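Local coordinates for intimin adherence protein (PDB 3NCX), which probably mediates attachment of enterohaemorrhagic Escherichia coli to host cells by binding the bacterial receptor Tir through the lectin-like domain at its C-terminal end, at residues A[9-14]-A[79-84]; A[17-22]-A[129-134]; A[57-62]-A[73-78]; A[147-152]-A[181-186]. The protein carries 1 engineered substitution. One frame throughout, in Å; residues are numbered along the deposited sequence.

Interaction 1: residues A[9-14]-A[79-84]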
loop_
_atom_site.group_PDB
_atom_site.type_symbol
_atom_site.label_atom_id
_atom_site.label_comp_id
_atom_site.label_asym_id
_atom_site.label_seq_id
_atom_site.Cartn_x
_atom_site.Cartn_y
_atom_site.Cartn_z
ATOM N N ASP A 9 18.127 -18.990 19.314
ATOM C CA ASP A 9 16.741 -19.431 19.414
ATOM C C ASP A 9 16.237 -19.758 18.016
ATOM O O ASP A 9 16.926 -19.510 17.026
ATOM C CB ASP A 9 15.859 -18.343 20.029
ATOM C CG ASP A 9 16.639 -17.378 20.894
ATOM O OD1 ASP A 9 16.978 -17.742 22.039
ATOM O OD2 ASP A 9 16.904 -16.250 20.430
ATOM N N GLU A 10 15.033 -20.309 17.930
ATOM C CA GLU A 10 14.465 -20.635 16.631
ATOM C C GLU A 10 14.048 -19.369 15.889
ATOM O O GLU A 10 13.542 -18.421 16.489
ATOM C CB GLU A 10 13.289 -21.603 16.770
ATOM C CG GLU A 10 12.087 -21.047 17.507
ATOM C CD GLU A 10 10.909 -22.006 17.492
ATOM O OE1 GLU A 10 11.136 -23.235 17.500
ATOM O OE2 GLU A 10 9.754 -21.530 17.465
ATOM N N LEU A 11 14.280 -19.362 14.581
ATOM C CA LEU A 11 13.932 -18.229 13.737
ATOM C C LEU A 11 12.435 -17.950 13.799
ATOM O O LEU A 11 11.620 -18.873 13.762
ATOM C CB LEU A 11 14.359 -18.499 12.292
ATOM C CG LEU A 11 14.068 -17.410 11.260
ATOM C CD1 LEU A 11 14.770 -16.115 11.634
ATOM C CD2 LEU A 11 14.491 -17.874 9.877
ATOM N N LYS A 12 12.082 -16.671 13.893
ATOM C CA LYS A 12 10.688 -16.262 14.016
ATOM C C LYS A 12 10.442 -14.926 13.319
ATOM O O LYS A 12 11.136 -13.943 13.583
ATOM C CB LYS A 12 10.303 -16.154 15.494
ATOM C CG LYS A 12 8.919 -15.573 15.745
ATOM C CD LYS A 12 7.826 -16.607 15.523
ATOM C CE LYS A 12 6.445 -15.964 15.530
ATOM N NZ LYS A 12 6.180 -15.203 16.784
ATOM N N ILE A 13 9.457 -14.894 12.427
ATOM C CA ILE A 13 9.050 -13.643 11.796
ATOM C C ILE A 13 7.950 -12.964 12.611
ATOM O O ILE A 13 6.857 -13.511 12.778
ATOM C CB ILE A 13 8.564 -13.852 10.349
ATOM C CG1 ILE A 13 9.741 -14.187 9.434
ATOM C CG2 ILE A 13 7.862 -12.605 9.840
ATOM C CD1 ILE A 13 9.350 -14.343 7.979
ATOM N N ASP A 14 8.251 -11.774 13.119
ATOM C CA ASP A 14 7.309 -11.026 13.946
ATOM C C ASP A 14 5.997 -10.769 13.212
ATOM O O ASP A 14 5.992 -10.285 12.078
ATOM C CB ASP A 14 7.927 -9.698 14.390
ATOM C CG ASP A 14 7.924 -9.527 15.898
ATOM O OD1 ASP A 14 6.897 -9.072 16.446
ATOM O OD2 ASP A 14 8.953 -9.847 16.533
ATOM N N ALA A 79 11.935 -15.828 5.272
ATOM C CA ALA A 79 13.163 -15.280 5.830
ATOM C C ALA A 79 14.119 -16.416 6.177
ATOM O O ALA A 79 13.742 -17.370 6.857
ATOM C CB ALA A 79 12.862 -14.444 7.061
ATOM N N THR A 80 15.357 -16.313 5.704
ATOM C CA THR A 80 16.358 -17.340 5.955
ATOM C C THR A 80 17.537 -16.788 6.745
ATOM O O THR A 80 18.287 -15.944 6.255
ATOM C CB THR A 80 16.872 -17.968 4.645
ATOM O OG1 THR A 80 15.821 -18.725 4.033
ATOM C CG2 THR A 80 18.049 -18.886 4.920
ATOM N N SER A 81 17.692 -17.271 7.973
ATOM C CA SER A 81 18.802 -16.866 8.824
ATOM C C SER A 81 20.102 -17.493 8.334
ATOM O O SER A 81 20.086 -18.420 7.522
ATOM C CB SER A 81 18.536 -17.268 10.275
ATOM O OG SER A 81 18.248 -18.652 10.373
ATOM N N GLY A 82 21.223 -16.983 8.831
ATOM C CA GLY A 82 22.526 -17.461 8.409
ATOM C C GLY A 82 22.781 -18.902 8.806
ATOM O O GLY A 82 23.572 -19.599 8.170
ATOM N N ASP A 83 22.108 -19.349 9.860
ATOM C CA ASP A 83 22.304 -20.699 10.374
ATOM C C ASP A 83 21.355 -21.706 9.731
ATOM O O ASP A 83 21.002 -22.716 10.340
ATOM C CB ASP A 83 22.151 -20.715 11.895
ATOM C CG ASP A 83 20.863 -20.067 12.352
ATOM O OD1 ASP A 83 19.888 -20.801 12.610
ATOM O OD2 ASP A 83 20.827 -18.823 12.445
ATOM N N LYS A 84 20.940 -21.417 8.500
ATOM C CA LYS A 84 20.145 -22.351 7.704
ATOM C C LYS A 84 18.730 -22.601 8.237
ATOM O O LYS A 84 18.192 -23.699 8.095
ATOM C CB LYS A 84 20.892 -23.679 7.541
ATOM C CG LYS A 84 22.057 -23.628 6.560
ATOM C CD LYS A 84 21.635 -24.123 5.184
ATOM C CE LYS A 84 21.168 -25.573 5.244
ATOM N NZ LYS A 84 20.687 -26.067 3.923
#

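Interaction 2: residues A[17-22]-A[129-134]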
loop_
_atom_site.group_PDB
_atom_site.type_symbol
_atom_site.label_atom_id
_atom_site.label_comp_id
_atom_site.label_asym_id
_atom_site.label_seq_id
_atom_site.Cartn_x
_atom_site.Cartn_y
_atom_site.Cartn_z
ATOM N N VAL A 17 4.010 -5.789 12.225
ATOM C CA VAL A 17 4.656 -5.189 11.062
ATOM C C VAL A 17 4.904 -3.693 11.248
ATOM O O VAL A 17 4.112 -2.994 11.880
ATOM C CB VAL A 17 3.827 -5.426 9.781
ATOM C CG1 VAL A 17 3.969 -4.263 8.820
ATOM C CG2 VAL A 17 4.233 -6.734 9.119
ATOM N N ASP A 18 6.013 -3.210 10.696
ATOM C CA ASP A 18 6.357 -1.797 10.778
ATOM C C ASP A 18 5.966 -1.052 9.504
ATOM O O ASP A 18 6.670 -1.121 8.498
ATOM C CB ASP A 18 7.854 -1.626 11.038
ATOM C CG ASP A 18 8.278 -0.171 11.062
ATOM O OD1 ASP A 18 9.412 0.128 10.633
ATOM O OD2 ASP A 18 7.477 0.676 11.512
ATOM N N ILE A 19 4.841 -0.344 9.553
ATOM C CA ILE A 19 4.387 0.442 8.410
ATOM C C ILE A 19 5.213 1.717 8.278
ATOM O O ILE A 19 5.245 2.548 9.185
ATOM C CB ILE A 19 2.890 0.803 8.501
ATOM C CG1 ILE A 19 2.020 -0.444 8.330
ATOM C CG2 ILE A 19 2.527 1.827 7.437
ATOM C CD1 ILE A 19 2.000 -1.359 9.532
ATOM N N ILE A 20 5.875 1.860 7.135
ATOM C CA ILE A 20 6.785 2.973 6.893
ATOM C C ILE A 20 6.092 4.334 6.924
ATOM O O ILE A 20 6.680 5.326 7.353
ATOM C CB ILE A 20 7.493 2.812 5.534
ATOM C CG1 ILE A 20 8.247 1.482 5.485
ATOM C CG2 ILE A 20 8.438 3.974 5.280
ATOM C CD1 ILE A 20 9.283 1.336 6.577
ATOM N N GLY A 21 4.844 4.372 6.471
ATOM C CA GLY A 21 4.129 5.624 6.292
ATOM C C GLY A 21 3.717 6.358 7.556
ATOM O O GLY A 21 3.698 7.589 7.584
ATOM N N ASN A 22 3.379 5.614 8.602
ATOM C CA ASN A 22 2.894 6.226 9.834
ATOM C C ASN A 22 3.598 5.718 11.088
ATOM O O ASN A 22 3.164 5.993 12.207
ATOM C CB ASN A 22 1.378 6.042 9.970
ATOM C CG ASN A 22 0.943 4.602 9.772
ATOM O OD1 ASN A 22 -0.156 4.336 9.288
ATOM N ND2 ASN A 22 1.810 3.663 10.136
ATOM N N ASP A 129 -5.342 6.405 6.892
ATOM C CA ASP A 129 -5.294 5.992 8.289
ATOM C C ASP A 129 -4.448 4.735 8.455
ATOM O O ASP A 129 -3.788 4.550 9.477
ATOM C CB ASP A 129 -6.703 5.742 8.839
ATOM C CG ASP A 129 -7.501 7.021 9.014
ATOM O OD1 ASP A 129 -6.884 8.106 9.105
ATOM O OD2 ASP A 129 -8.746 6.940 9.069
ATOM N N SER A 130 -4.474 3.876 7.442
ATOM C CA SER A 130 -3.786 2.591 7.509
ATOM C C SER A 130 -2.332 2.675 7.053
ATOM O O SER A 130 -1.500 1.872 7.472
ATOM C CB SER A 130 -4.532 1.542 6.680
ATOM O OG SER A 130 -5.873 1.405 7.114
ATOM N N TRP A 131 -2.026 3.647 6.200
ATOM C CA TRP A 131 -0.694 3.738 5.613
ATOM C C TRP A 131 -0.020 5.090 5.823
ATOM O O TRP A 131 1.194 5.161 5.998
ATOM C CB TRP A 131 -0.743 3.398 4.120
ATOM C CG TRP A 131 -1.163 1.985 3.849
ATOM C CD1 TRP A 131 -2.426 1.541 3.583
ATOM C CD2 TRP A 131 -0.319 0.827 3.826
ATOM N NE1 TRP A 131 -2.421 0.180 3.391
ATOM C CE2 TRP A 131 -1.140 -0.283 3.536
ATOM C CE3 TRP A 131 1.051 0.621 4.020
ATOM C CZ2 TRP A 131 -0.636 -1.579 3.438
ATOM C CZ3 TRP A 131 1.549 -0.666 3.921
ATOM C CH2 TRP A 131 0.708 -1.749 3.633
ATOM N N GLY A 132 -0.808 6.160 5.803
ATOM C CA GLY A 132 -0.262 7.499 5.914
ATOM C C GLY A 132 -0.011 8.122 4.552
ATOM O O GLY A 132 -0.358 7.543 3.523
ATOM N N ALA A 133 0.596 9.305 4.547
ATOM C CA ALA A 133 0.848 10.038 3.310
ATOM C C ALA A 133 1.476 9.159 2.229
ATOM O O ALA A 133 2.487 8.493 2.460
ATOM C CB ALA A 133 1.720 11.254 3.584
ATOM N N ALA A 134 0.872 9.171 1.047
ATOM C CA ALA A 134 1.321 8.327 -0.055
ATOM C C ALA A 134 2.782 8.567 -0.420
ATOM O O ALA A 134 3.500 7.632 -0.778
ATOM C CB ALA A 134 0.432 8.533 -1.272
HETATM O O HOH W 1 1.941 10.211 7.256
#

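Interaction 3: residues A[57-62]-A[73-78]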
loop_
_atom_site.group_PDB
_atom_site.type_symbol
_atom_site.label_atom_id
_atom_site.label_comp_id
_atom_site.label_asym_id
_atom_site.label_seq_id
_atom_site.Cartn_x
_atom_site.Cartn_y
_atom_site.Cartn_z
ATOM N N SER A 57 4.603 -10.736 -8.479
ATOM C CA SER A 57 3.400 -10.120 -9.026
ATOM C C SER A 57 2.546 -9.521 -7.917
ATOM O O SER A 57 1.862 -8.518 -8.118
ATOM C CB SER A 57 2.583 -11.143 -9.817
ATOM O OG SER A 57 1.305 -10.629 -10.153
ATOM N N ILE A 58 2.589 -10.144 -6.744
ATOM C CA ILE A 58 1.796 -9.684 -5.612
ATOM C C ILE A 58 2.598 -8.779 -4.681
ATOM O O ILE A 58 2.104 -7.741 -4.242
ATOM C CB ILE A 58 1.203 -10.866 -4.822
ATOM C CG1 ILE A 58 0.207 -11.627 -5.697
ATOM C CG2 ILE A 58 0.526 -10.376 -3.548
ATOM C CD1 ILE A 58 -0.491 -12.763 -4.988
ATOM N N ALA A 59 3.836 -9.166 -4.393
ATOM C CA ALA A 59 4.677 -8.380 -3.498
ATOM C C ALA A 59 6.165 -8.666 -3.682
ATOM O O ALA A 59 6.552 -9.748 -4.119
ATOM C CB ALA A 59 4.268 -8.612 -2.048
ATOM N N THR A 60 6.989 -7.681 -3.337
ATOM C CA THR A 60 8.440 -7.792 -3.441
ATOM C C THR A 60 9.094 -7.448 -2.101
ATOM O O THR A 60 8.543 -6.674 -1.319
ATOM C CB THR A 60 8.985 -6.867 -4.554
ATOM O OG1 THR A 60 9.362 -7.656 -5.689
ATOM C CG2 THR A 60 10.193 -6.077 -4.068
ATOM N N VAL A 61 10.259 -8.030 -1.832
ATOM C CA VAL A 61 10.958 -7.778 -0.575
ATOM C C VAL A 61 12.467 -7.643 -0.786
ATOM O O VAL A 61 13.068 -8.404 -1.544
ATOM C CB VAL A 61 10.669 -8.886 0.467
ATOM C CG1 VAL A 61 11.056 -10.253 -0.082
ATOM C CG2 VAL A 61 11.400 -8.597 1.772
ATOM N N ASP A 62 13.074 -6.667 -0.116
ATOM C CA ASP A 62 14.506 -6.421 -0.266
ATOM C C ASP A 62 15.329 -7.117 0.815
ATOM O O ASP A 62 14.832 -7.999 1.517
ATOM C CB ASP A 62 14.806 -4.918 -0.287
ATOM C CG ASP A 62 14.468 -4.230 1.025
ATOM O OD1 ASP A 62 14.243 -3.002 1.011
ATOM O OD2 ASP A 62 14.429 -4.912 2.069
ATOM N N GLY A 73 -3.567 -9.739 -4.021
ATOM C CA GLY A 73 -3.498 -11.182 -3.873
ATOM C C GLY A 73 -2.745 -11.627 -2.634
ATOM O O GLY A 73 -2.200 -10.805 -1.898
ATOM N N SER A 74 -2.719 -12.937 -2.405
ATOM C CA SER A 74 -2.020 -13.506 -1.258
ATOM C C SER A 74 -0.682 -14.099 -1.684
ATOM O O SER A 74 -0.594 -14.778 -2.707
ATOM C CB SER A 74 -2.873 -14.588 -0.591
ATOM O OG SER A 74 -4.177 -14.114 -0.304
ATOM N N VAL A 75 0.356 -13.847 -0.894
ATOM C CA VAL A 75 1.690 -14.341 -1.214
ATOM C C VAL A 75 2.466 -14.708 0.047
ATOM O O VAL A 75 2.213 -14.169 1.125
ATOM C CB VAL A 75 2.492 -13.301 -2.021
ATOM C CG1 VAL A 75 2.783 -12.078 -1.163
ATOM C CG2 VAL A 75 3.784 -13.909 -2.547
ATOM N N VAL A 76 3.415 -15.629 -0.095
ATOM C CA VAL A 76 4.244 -16.055 1.025
ATOM C C VAL A 76 5.628 -15.419 0.969
ATOM O O VAL A 76 6.273 -15.401 -0.082
ATOM C CB VAL A 76 4.397 -17.587 1.069
ATOM C CG1 VAL A 76 5.525 -17.986 2.012
ATOM C CG2 VAL A 76 3.087 -18.240 1.481
ATOM N N ILE A 77 6.074 -14.897 2.107
ATOM C CA ILE A 77 7.408 -14.325 2.226
ATOM C C ILE A 77 8.251 -15.170 3.171
ATOM O O ILE A 77 7.813 -15.506 4.270
ATOM C CB ILE A 77 7.354 -12.884 2.752
ATOM C CG1 ILE A 77 6.514 -12.015 1.814
ATOM C CG2 ILE A 77 8.762 -12.318 2.912
ATOM C CD1 ILE A 77 6.336 -10.595 2.293
ATOM N N LYS A 78 9.458 -15.515 2.737
ATOM C CA LYS A 78 10.336 -16.362 3.538
ATOM C C LYS A 78 11.594 -15.636 4.003
ATOM O O LYS A 78 12.236 -14.920 3.233
ATOM C CB LYS A 78 10.716 -17.628 2.765
ATOM C CG LYS A 78 9.578 -18.623 2.599
ATOM C CD LYS A 78 10.050 -19.893 1.908
ATOM C CE LYS A 78 8.930 -20.913 1.809
ATOM N NZ LYS A 78 9.325 -22.107 1.015
#

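Interaction 4: residues A[147-152]-A[181-186]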
loop_
_atom_site.group_PDB
_atom_site.type_symbol
_atom_site.label_atom_id
_atom_site.label_comp_id
_atom_site.label_asym_id
_atom_site.label_seq_id
_atom_site.Cartn_x
_atom_site.Cartn_y
_atom_site.Cartn_z
ATOM N N THR A 147 -4.346 14.394 -5.604
ATOM C CA THR A 147 -5.791 14.573 -5.580
ATOM C C THR A 147 -6.457 13.437 -6.348
ATOM O O THR A 147 -6.079 13.137 -7.482
ATOM C CB THR A 147 -6.207 15.929 -6.195
ATOM O OG1 THR A 147 -5.618 17.000 -5.446
ATOM C CG2 THR A 147 -7.717 16.082 -6.173
ATOM N N ALA A 148 -7.447 12.805 -5.726
ATOM C CA ALA A 148 -8.116 11.658 -6.330
ATOM C C ALA A 148 -9.613 11.892 -6.519
ATOM O O ALA A 148 -10.274 12.469 -5.655
ATOM C CB ALA A 148 -7.876 10.409 -5.492
ATOM N N TRP A 149 -10.144 11.441 -7.651
ATOM C CA TRP A 149 -11.577 11.538 -7.910
ATOM C C TRP A 149 -12.363 10.631 -6.972
ATOM O O TRP A 149 -11.932 9.524 -6.659
ATOM C CB TRP A 149 -11.902 11.152 -9.357
ATOM C CG TRP A 149 -11.538 12.183 -10.385
ATOM C CD1 TRP A 149 -10.575 12.075 -11.350
ATOM C CD2 TRP A 149 -12.138 13.472 -10.560
ATOM N NE1 TRP A 149 -10.539 13.217 -12.111
ATOM C CE2 TRP A 149 -11.487 14.091 -11.647
ATOM C CE3 TRP A 149 -13.161 14.163 -9.902
ATOM C CZ2 TRP A 149 -11.824 15.371 -12.090
ATOM C CZ3 TRP A 149 -13.494 15.432 -10.344
ATOM C CH2 TRP A 149 -12.827 16.022 -11.428
ATOM N N ILE A 150 -13.516 11.110 -6.518
ATOM C CA ILE A 150 -14.479 10.263 -5.827
ATOM C C ILE A 150 -15.643 10.038 -6.783
ATOM O O ILE A 150 -15.989 10.933 -7.553
ATOM C CB ILE A 150 -14.994 10.906 -4.516
ATOM C CG1 ILE A 150 -13.980 10.731 -3.384
ATOM C CG2 ILE A 150 -16.311 10.277 -4.090
ATOM C CD1 ILE A 150 -12.709 11.517 -3.558
ATOM N N LYS A 151 -16.233 8.847 -6.754
ATOM C CA LYS A 151 -17.379 8.562 -7.611
ATOM C C LYS A 151 -18.504 9.555 -7.338
ATOM O O LYS A 151 -19.015 9.637 -6.220
ATOM C CB LYS A 151 -17.873 7.131 -7.415
ATOM C CG LYS A 151 -19.050 6.765 -8.305
ATOM C CD LYS A 151 -19.382 5.286 -8.215
ATOM C CE LYS A 151 -20.591 4.944 -9.068
ATOM N NZ LYS A 151 -20.394 5.335 -10.492
ATOM N N GLN A 152 -18.882 10.310 -8.364
ATOM C CA GLN A 152 -19.861 11.381 -8.216
ATOM C C GLN A 152 -21.261 10.861 -7.902
ATOM O O GLN A 152 -21.719 9.881 -8.490
ATOM C CB GLN A 152 -19.891 12.266 -9.468
ATOM C CG GLN A 152 -20.313 11.546 -10.740
ATOM C CD GLN A 152 -20.339 12.463 -11.951
ATOM O OE1 GLN A 152 -20.779 12.072 -13.031
ATOM N NE2 GLN A 152 -19.866 13.692 -11.773
ATOM N N PRO A 181 -8.069 19.850 -14.316
ATOM C CA PRO A 181 -6.746 19.233 -14.439
ATOM C C PRO A 181 -6.134 18.932 -13.074
ATOM O O PRO A 181 -6.700 19.315 -12.052
ATOM C CB PRO A 181 -5.929 20.312 -15.151
ATOM C CG PRO A 181 -6.569 21.588 -14.726
ATOM C CD PRO A 181 -8.040 21.288 -14.637
ATOM N N ASN A 182 -4.993 18.249 -13.069
ATOM C CA ASN A 182 -4.264 17.953 -11.838
ATOM C C ASN A 182 -4.989 16.993 -10.897
ATOM O O ASN A 182 -4.757 17.009 -9.689
ATOM C CB ASN A 182 -3.909 19.246 -11.098
ATOM C CG ASN A 182 -3.066 20.187 -11.938
ATOM O OD1 ASN A 182 -3.503 21.282 -12.291
ATOM N ND2 ASN A 182 -1.849 19.764 -12.261
ATOM N N VAL A 183 -5.861 16.155 -11.448
ATOM C CA VAL A 183 -6.574 15.167 -10.644
ATOM C C VAL A 183 -6.274 13.753 -11.130
ATOM O O VAL A 183 -6.479 13.437 -12.303
ATOM C CB VAL A 183 -8.096 15.399 -10.665
ATOM C CG1 VAL A 183 -8.783 14.441 -9.709
ATOM C CG2 VAL A 183 -8.419 16.839 -10.303
ATOM N N TYR A 184 -5.791 12.907 -10.226
ATOM C CA TYR A 184 -5.401 11.545 -10.576
ATOM C C TYR A 184 -6.587 10.592 -10.646
ATOM O O TYR A 184 -7.531 10.700 -9.862
ATOM C CB TYR A 184 -4.369 11.007 -9.581
ATOM C CG TYR A 184 -2.992 11.600 -9.754
ATOM C CD1 TYR A 184 -2.649 12.795 -9.141
ATOM C CD2 TYR A 184 -2.035 10.964 -10.533
ATOM C CE1 TYR A 184 -1.393 13.343 -9.296
ATOM C CE2 TYR A 184 -0.776 11.505 -10.696
ATOM C CZ TYR A 184 -0.459 12.695 -10.074
ATOM O OH TYR A 184 0.796 13.239 -10.231
ATOM N N ALA A 185 -6.530 9.660 -11.590
ATOM C CA ALA A 185 -7.532 8.607 -11.685
ATOM C C ALA A 185 -7.128 7.442 -10.792
ATOM O O ALA A 185 -6.266 6.642 -11.155
ATOM C CB ALA A 185 -7.685 8.144 -13.125
ATOM N N VAL A 186 -7.745 7.357 -9.617
ATOM C CA VAL A 186 -7.429 6.296 -8.669
ATOM C C VAL A 186 -8.427 5.147 -8.772
ATOM O O VAL A 186 -9.611 5.304 -8.472
ATOM C CB VAL A 186 -7.380 6.817 -7.218
ATOM C CG1 VAL A 186 -7.174 5.666 -6.249
ATOM C CG2 VAL A 186 -6.272 7.845 -7.062
HETATM O O HOH W 2 -10.232 8.700 -8.656
#

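Interaction 1: residues A[9-14]-A[79-84]
Leu11 reaches from the 9-14 segment across to the inner side of 79-84, and its course explains most of this contact. Its CB points toward the other segment, and CG stands anti to the backbone N (chi1 180°), which extends the chain straight across the gap. The second torsion, 60°, turns the two methyls so that they do different work. CD1 only grazes Ser81, 4.2 Å from its CB. CD2 goes deeper, lying 3.2 Å from Ala79 O and 3.8 Å from Ser81 N, so this methyl rests on backbone, with Ser81 OG beside it. The two strands belong to opposite sheets of an immunoglobulin-like beta sandwich: strand 12-13 pairs with 37-43, while 75-81 lies between 49-53 and 86-91. No hydrogen bond crosses the gap, and branched apolar side chains suit it because they can fill the space between two backbones. Ile13 is the second such residue. Its CG1 lies anti to the carbonyl carbon (chi1 -72°) and the chain stays extended, so CD1 reaches across to 3.6 Å from Ala79 CB; the small alanine leaves room for that tip. Tyr49 packs on Leu11 and Ser81, Trp51 on Ile13 and Ala79. Thr80 points away, and its OG1 shares a hydrogen bond with Thr86 OG1. Beyond Ser81 the chain reverses in a type I turn, closed by a 3.3 Å hydrogen bond from Lys84 N to Ser81 O.

Interaction 2: residues A[17-22]-A[129-134]
Trp131 O is the best-held polar atom here, gripped by two groups: a hydrogen bond with the hydroxyl of Tyr137 and a CA-H...O contact from Gly21 CA at 3.0 Å, with an angle of 139° at the hydrogen. This carbonyl lies at the C-terminal end of helix 121-131 in the C-type lectin-like domain, while Gly21 follows strand 17-19 of the Ig-like sheet, so the contact joins the two domains. Both segments have glycine where their CA atoms are nearest, Gly21 and Gly132, 4.8 Å apart. Gly21, with no side chain, lets its backbone sit directly against the carbonyl; Gly132, the first residue to leave the helix, takes a positive phi of 94°, an angle that glycine adopts easily. The apolar part is carried by Ile19. Its CG1 lies anti to the carbonyl carbon (chi1 -69°), which leaves CG2 anti to the backbone N; CG2 meets the benzene side of the Trp131 indole 3.9 Å from CE3, the two side chains crossing at about a right angle. At the pyrrole end NE1 makes a hydrogen bond to Ile31 O, and Leu28 and Pro29 touch the side chain. One water bridges the backbones, donating to Gly21 O and accepting from Ala133 N, each at 3.2 Å.

Interaction 3: residues A[57-62]-A[73-78]
The two sheets of the Ig-like sandwich face each other here: strand 59-61 is paired with 66-69 in one, strand 75-78 is part of the other, and the touching parts run 24° apart in the same direction. No hydrogen bond crosses the gap, which is closed by side chains packing on each other and, at Ile58, on backbone. Ile58 contributes most. Its CG1 is anti to the carbonyl carbon (chi1 -65°) and the chain stays extended, so CD1 passes along the 73-78 backbone to 3.0 Å from Ser74 O, while the CG2 branch lies 3.2 Å from Gly73 O and 3.7 Å from Val75 CG1. Gly73, lacking a side chain and with a phi of 158°, leaves space for this isoleucine to lie against the main chain. Val75 CG1 stands between its own N and carbonyl carbon and so also meets Ala59 CB at 3.9 Å. Further along, where the strands are wider apart, Val61 CG1 and Ile77 CG2 approach to 4.3 Å, and Trp51 and Val67 pack on both residues. Ser74, pointing away, bonds through OG to Ala93 N. Apolar residues thus face each other between two packed sheets, as in the core of an immunoglobulin-like beta sandwich.

Interaction 4: residues A[147-152]-A[181-186]
Strands 147-149 and 184-186 approach to 5.4 Å with their directions 56° apart, too splayed for continuous pairing, so their backbones meet in a single bridge between Ala148 and Tyr184. The bridge ties together two small sheets of the C-type lectin-like domain, one formed by 147-149, 161-166 and 172-177, the other containing 97-103 and 184-188. Its one direct bond runs from Tyr184 N to Thr147 O, 2.8 Å long with 153° at the hydrogen, the donor lying nearly along the C=O axis. The same oxygen lies in the plane of the Tyr184 ring, at its edge. Val183 CG1, anti to the backbone N (chi1 -174°), lies over one face of the Trp149 indole, above the five-membered ring, in a CH-pi contact; Thr147 CG2 touches that methyl too, at 4.0 Å. The flat indole offers a broad surface to one methyl of the beta-branched valine, and it is held by NE1 bonding to Ala104 O and by Tyr106, packed edge-to-face. Ala148 CB meets Val186 CG2 at 3.4 Å, and Leu124 of helix 121-131 covers both. Where the strands diverge, a water fills in, donating to Trp149 O at 2.7 Å and accepting from Val186 N at 3.0 Å.

The four contacts are spread along an elongated chain of two domains. Interactions 1 and 3 lie in the Ig-like sandwich, their centres about 18 Å apart; they share strand 75-81 and meet where Ile13 CD1 comes within 4.2 Å of Ile77 O, so the two belong to the same sandwich interior and touch there. Interaction 2 is the junction: strand 17-19 follows strand 12-13 of interaction 1 in the sequence and in the same sheet, and it meets the helix end of the lectin-like domain. Interaction 4 lies within that domain, about 21 Å from interaction 2 between centres and about 44 Å from interaction 1. Helix 121-131 links them, ending in interaction 2 while its Leu124 packs on interaction 4.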